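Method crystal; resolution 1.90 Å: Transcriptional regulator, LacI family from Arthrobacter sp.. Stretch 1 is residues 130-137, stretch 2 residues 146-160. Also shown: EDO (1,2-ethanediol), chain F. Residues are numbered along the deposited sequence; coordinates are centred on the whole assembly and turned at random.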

# COMPACT_ATOMS: atom_id res chain seq x y z
N HIS A 130 -18.52 26.17 -7.88
CA HIS A 130 -17.19 26.71 -7.58
C HIS A 130 -16.19 25.56 -7.47
O HIS A 130 -15.97 25.01 -6.41
CB HIS A 130 -17.19 27.53 -6.32
CG HIS A 130 -18.08 28.73 -6.38
ND1 HIS A 130 -17.68 29.92 -6.95
CD2 HIS A 130 -19.35 28.93 -5.95
CE1 HIS A 130 -18.65 30.80 -6.86
NE2 HIS A 130 -19.68 30.23 -6.26
N ILE A 131 -15.63 25.20 -8.60
CA ILE A 131 -14.83 23.95 -8.70
C ILE A 131 -13.35 24.21 -8.47
O ILE A 131 -12.85 25.27 -8.83
CB ILE A 131 -15.07 23.31 -10.08
CG1 ILE A 131 -16.52 22.86 -10.13
CG2 ILE A 131 -14.14 22.10 -10.28
CD1 ILE A 131 -16.99 22.30 -11.45
N ALA A 132 -12.63 23.25 -7.88
CA ALA A 132 -11.18 23.39 -7.74
C ALA A 132 -10.52 22.10 -8.17
O ALA A 132 -11.12 21.05 -8.02
CB ALA A 132 -10.79 23.74 -6.33
N TYR A 133 -9.36 22.21 -8.81
CA TYR A 133 -8.58 21.02 -9.22
C TYR A 133 -7.31 21.10 -8.41
O TYR A 133 -6.68 22.13 -8.39
CB TYR A 133 -8.23 21.01 -10.71
CG TYR A 133 -7.32 19.84 -11.06
CD1 TYR A 133 -7.77 18.54 -10.98
CD2 TYR A 133 -5.99 20.06 -11.41
CE1 TYR A 133 -6.92 17.47 -11.26
CE2 TYR A 133 -5.15 19.01 -11.71
CZ TYR A 133 -5.60 17.72 -11.64
OH TYR A 133 -4.72 16.70 -11.93
N LEU A 134 -6.97 20.02 -7.75
CA LEU A 134 -5.78 19.96 -6.96
C LEU A 134 -4.76 19.12 -7.73
O LEU A 134 -4.94 17.95 -7.92
CB LEU A 134 -6.10 19.36 -5.59
CG LEU A 134 -4.86 18.93 -4.80
CD1 LEU A 134 -3.95 20.11 -4.51
CD2 LEU A 134 -5.33 18.25 -3.54
N GLU A 135 -3.66 19.75 -8.08
CA GLU A 135 -2.66 19.20 -8.98
C GLU A 135 -1.50 18.69 -8.13
O GLU A 135 -1.17 19.28 -7.13
CB GLU A 135 -2.17 20.37 -9.87
CG GLU A 135 -1.00 20.13 -10.78
CD GLU A 135 -1.36 19.21 -11.91
OE1 GLU A 135 -1.71 18.06 -11.62
OE2 GLU A 135 -1.30 19.64 -13.09
N ALA A 136 -0.81 17.65 -8.58
CA ALA A 136 0.42 17.22 -7.91
C ALA A 136 1.59 18.02 -8.54
O ALA A 136 1.76 18.01 -9.77
CB ALA A 136 0.61 15.74 -8.14
N GLY A 137 2.36 18.70 -7.72
CA GLY A 137 3.52 19.44 -8.23
C GLY A 137 3.94 20.56 -7.31
O GLY A 137 3.65 20.55 -6.11
N VAL A 146 -0.01 27.00 -12.35
CA VAL A 146 -0.42 26.64 -13.74
C VAL A 146 -0.41 25.09 -13.84
O VAL A 146 0.36 24.44 -13.12
CB VAL A 146 0.54 27.28 -14.78
CG1 VAL A 146 1.91 26.58 -14.77
CG2 VAL A 146 -0.07 27.29 -16.17
N PRO A 147 -1.30 24.49 -14.68
CA PRO A 147 -1.34 23.01 -14.65
C PRO A 147 -0.11 22.42 -15.30
O PRO A 147 0.20 22.78 -16.43
CB PRO A 147 -2.59 22.65 -15.47
CG PRO A 147 -3.28 23.93 -15.78
CD PRO A 147 -2.29 25.04 -15.61
N CYS A 148 0.57 21.51 -14.59
CA CYS A 148 1.81 20.88 -15.07
C CYS A 148 1.74 19.41 -15.53
O CYS A 148 2.59 18.99 -16.29
CB CYS A 148 2.91 21.02 -14.03
SG CYS A 148 2.42 20.69 -12.32
N THR A 149 0.75 18.64 -15.08
CA THR A 149 0.66 17.24 -15.48
C THR A 149 -0.24 17.06 -16.68
O THR A 149 -1.07 17.87 -16.97
CB THR A 149 0.19 16.33 -14.34
OG1 THR A 149 -1.16 16.64 -13.96
CG2 THR A 149 1.11 16.47 -13.16
N VAL A 150 -0.09 15.95 -17.38
CA VAL A 150 -0.95 15.69 -18.51
C VAL A 150 -2.41 15.62 -18.08
O VAL A 150 -3.29 16.16 -18.74
CB VAL A 150 -0.55 14.36 -19.17
CG1 VAL A 150 -1.55 13.97 -20.25
CG2 VAL A 150 0.88 14.49 -19.72
N ARG A 151 -2.66 14.96 -16.96
CA ARG A 151 -4.04 14.76 -16.54
C ARG A 151 -4.60 16.09 -16.10
O ARG A 151 -5.74 16.40 -16.43
CB ARG A 151 -4.19 13.67 -15.46
CG ARG A 151 -3.64 14.01 -14.09
CD ARG A 151 -3.81 12.81 -13.15
NE ARG A 151 -2.86 11.75 -13.47
CZ ARG A 151 -2.61 10.70 -12.69
NH1 ARG A 151 -3.24 10.53 -11.53
NH2 ARG A 151 -1.72 9.80 -13.08
N GLY A 152 -3.77 16.87 -15.42
CA GLY A 152 -4.14 18.20 -14.93
C GLY A 152 -4.45 19.16 -16.07
O GLY A 152 -5.41 19.91 -15.99
N LYS A 153 -3.64 19.15 -17.12
CA LYS A 153 -3.93 19.95 -18.33
C LYS A 153 -5.25 19.56 -18.95
O LYS A 153 -6.02 20.42 -19.38
CB LYS A 153 -2.78 19.86 -19.36
CG LYS A 153 -1.51 20.56 -18.90
CD LYS A 153 -0.31 20.35 -19.83
CE LYS A 153 0.87 21.18 -19.32
NZ LYS A 153 2.20 20.62 -19.67
N ALA A 154 -5.56 18.26 -18.94
CA ALA A 154 -6.80 17.79 -19.51
C ALA A 154 -8.01 18.31 -18.74
O ALA A 154 -8.98 18.71 -19.34
CB ALA A 154 -6.83 16.27 -19.55
N VAL A 155 -7.93 18.33 -17.41
CA VAL A 155 -9.03 18.85 -16.59
C VAL A 155 -9.21 20.37 -16.79
O VAL A 155 -10.34 20.85 -16.95
CB VAL A 155 -8.80 18.50 -15.10
CG1 VAL A 155 -9.83 19.18 -14.20
CG2 VAL A 155 -8.78 16.98 -14.90
N ALA A 156 -8.10 21.10 -16.78
CA ALA A 156 -8.13 22.55 -16.95
C ALA A 156 -8.71 22.92 -18.32
O ALA A 156 -9.53 23.82 -18.42
CB ALA A 156 -6.75 23.12 -16.81
N GLY A 157 -8.27 22.19 -19.34
CA GLY A 157 -8.85 22.25 -20.66
C GLY A 157 -10.35 22.08 -20.67
O GLY A 157 -11.05 22.87 -21.28
N ARG A 158 -10.86 21.05 -19.99
CA ARG A 158 -12.28 20.80 -20.01
C ARG A 158 -13.05 21.91 -19.30
O ARG A 158 -14.10 22.36 -19.77
CB ARG A 158 -12.61 19.44 -19.40
CG ARG A 158 -14.08 19.07 -19.40
CD ARG A 158 -14.66 19.09 -20.79
NE ARG A 158 -16.01 18.53 -20.84
CZ ARG A 158 -16.75 18.41 -21.94
NH1 ARG A 158 -16.28 18.83 -23.10
NH2 ARG A 158 -17.96 17.87 -21.87
N LEU A 159 -12.55 22.33 -18.14
CA LEU A 159 -13.23 23.37 -17.39
C LEU A 159 -13.17 24.72 -18.15
O LEU A 159 -14.13 25.47 -18.12
CB LEU A 159 -12.61 23.52 -16.01
CG LEU A 159 -12.90 22.39 -15.01
CD1 LEU A 159 -11.95 22.50 -13.83
CD2 LEU A 159 -14.34 22.42 -14.54
N ASP A 160 -12.03 25.05 -18.77
CA ASP A 160 -11.93 26.25 -19.61
C ASP A 160 -12.92 26.18 -20.79
O ASP A 160 -13.68 27.10 -21.05
CB ASP A 160 -10.50 26.43 -20.11
CG ASP A 160 -9.57 27.02 -19.06
OD1 ASP A 160 -10.05 27.57 -18.05
OD2 ASP A 160 -8.33 26.95 -19.26
C1 EDO F . -0.44 7.74 -9.37
O1 EDO F . -1.32 7.68 -8.23
C2 EDO F . -1.04 7.05 -10.57
O2 EDO F . -2.19 7.83 -10.93

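The helix of stretch 2 runs nearly antiparallel to strand 131-136, at 160° with the axes 8.8 Å apart at closest approach, and the contact changes from polar to apolar along it. Before the helix begins, Pro147 brings its CA to 3.7 Å from Glu135 OE2, and Cys148 follows with a weak hydrogen bond from its N to that same OE2 (3.0 Å, bent to 131°). The CA-to-CB bond of Cys148 points sideways, and its SG lies 3.8 Å from Glu135 CG. An ideal CB on Gly137 would come within 2.9 Å of Cys148 SG, and the backbone angles of Gly137 call for glycine in any case.

Thr149 occupies the N-cap and ties the two elements together. Its N donates to Glu135 OE2 (3.0 Å) in an almost straight bond of 175°, while its OG1 donates to Glu135 OE1 (2.8 Å) and accepts from Gly152 N (3.0 Å). A threonine hydroxyl, able to give and receive at once, suits this double role; the carboxylate in turn satisfies backbone NH groups that precede the first helical turn.

Val150 points away. Arg151 sends its aliphatic CG to 3.6 Å from Tyr133 OH, while its NH1 and NH2 each donate to O2 of a bound ethanediol (3.0 Å from either nitrogen to O2). Gly152 lets the strand come close: its CA lies 3.4 Å from Tyr133 OH, and an ideal CB would stand 2.2 Å from Glu135 OE2, a clash.

One turn on, Val155 packs over one face of the Tyr133 ring, with its CG1 3.9 Å from Tyr133 CD1; a branched aliphatic side chain suits this flat surface. Leu159, buried and pointing toward the strand, ends the series, its CD2 4.1 Å from Ile131 CD1 in a purely apolar contact.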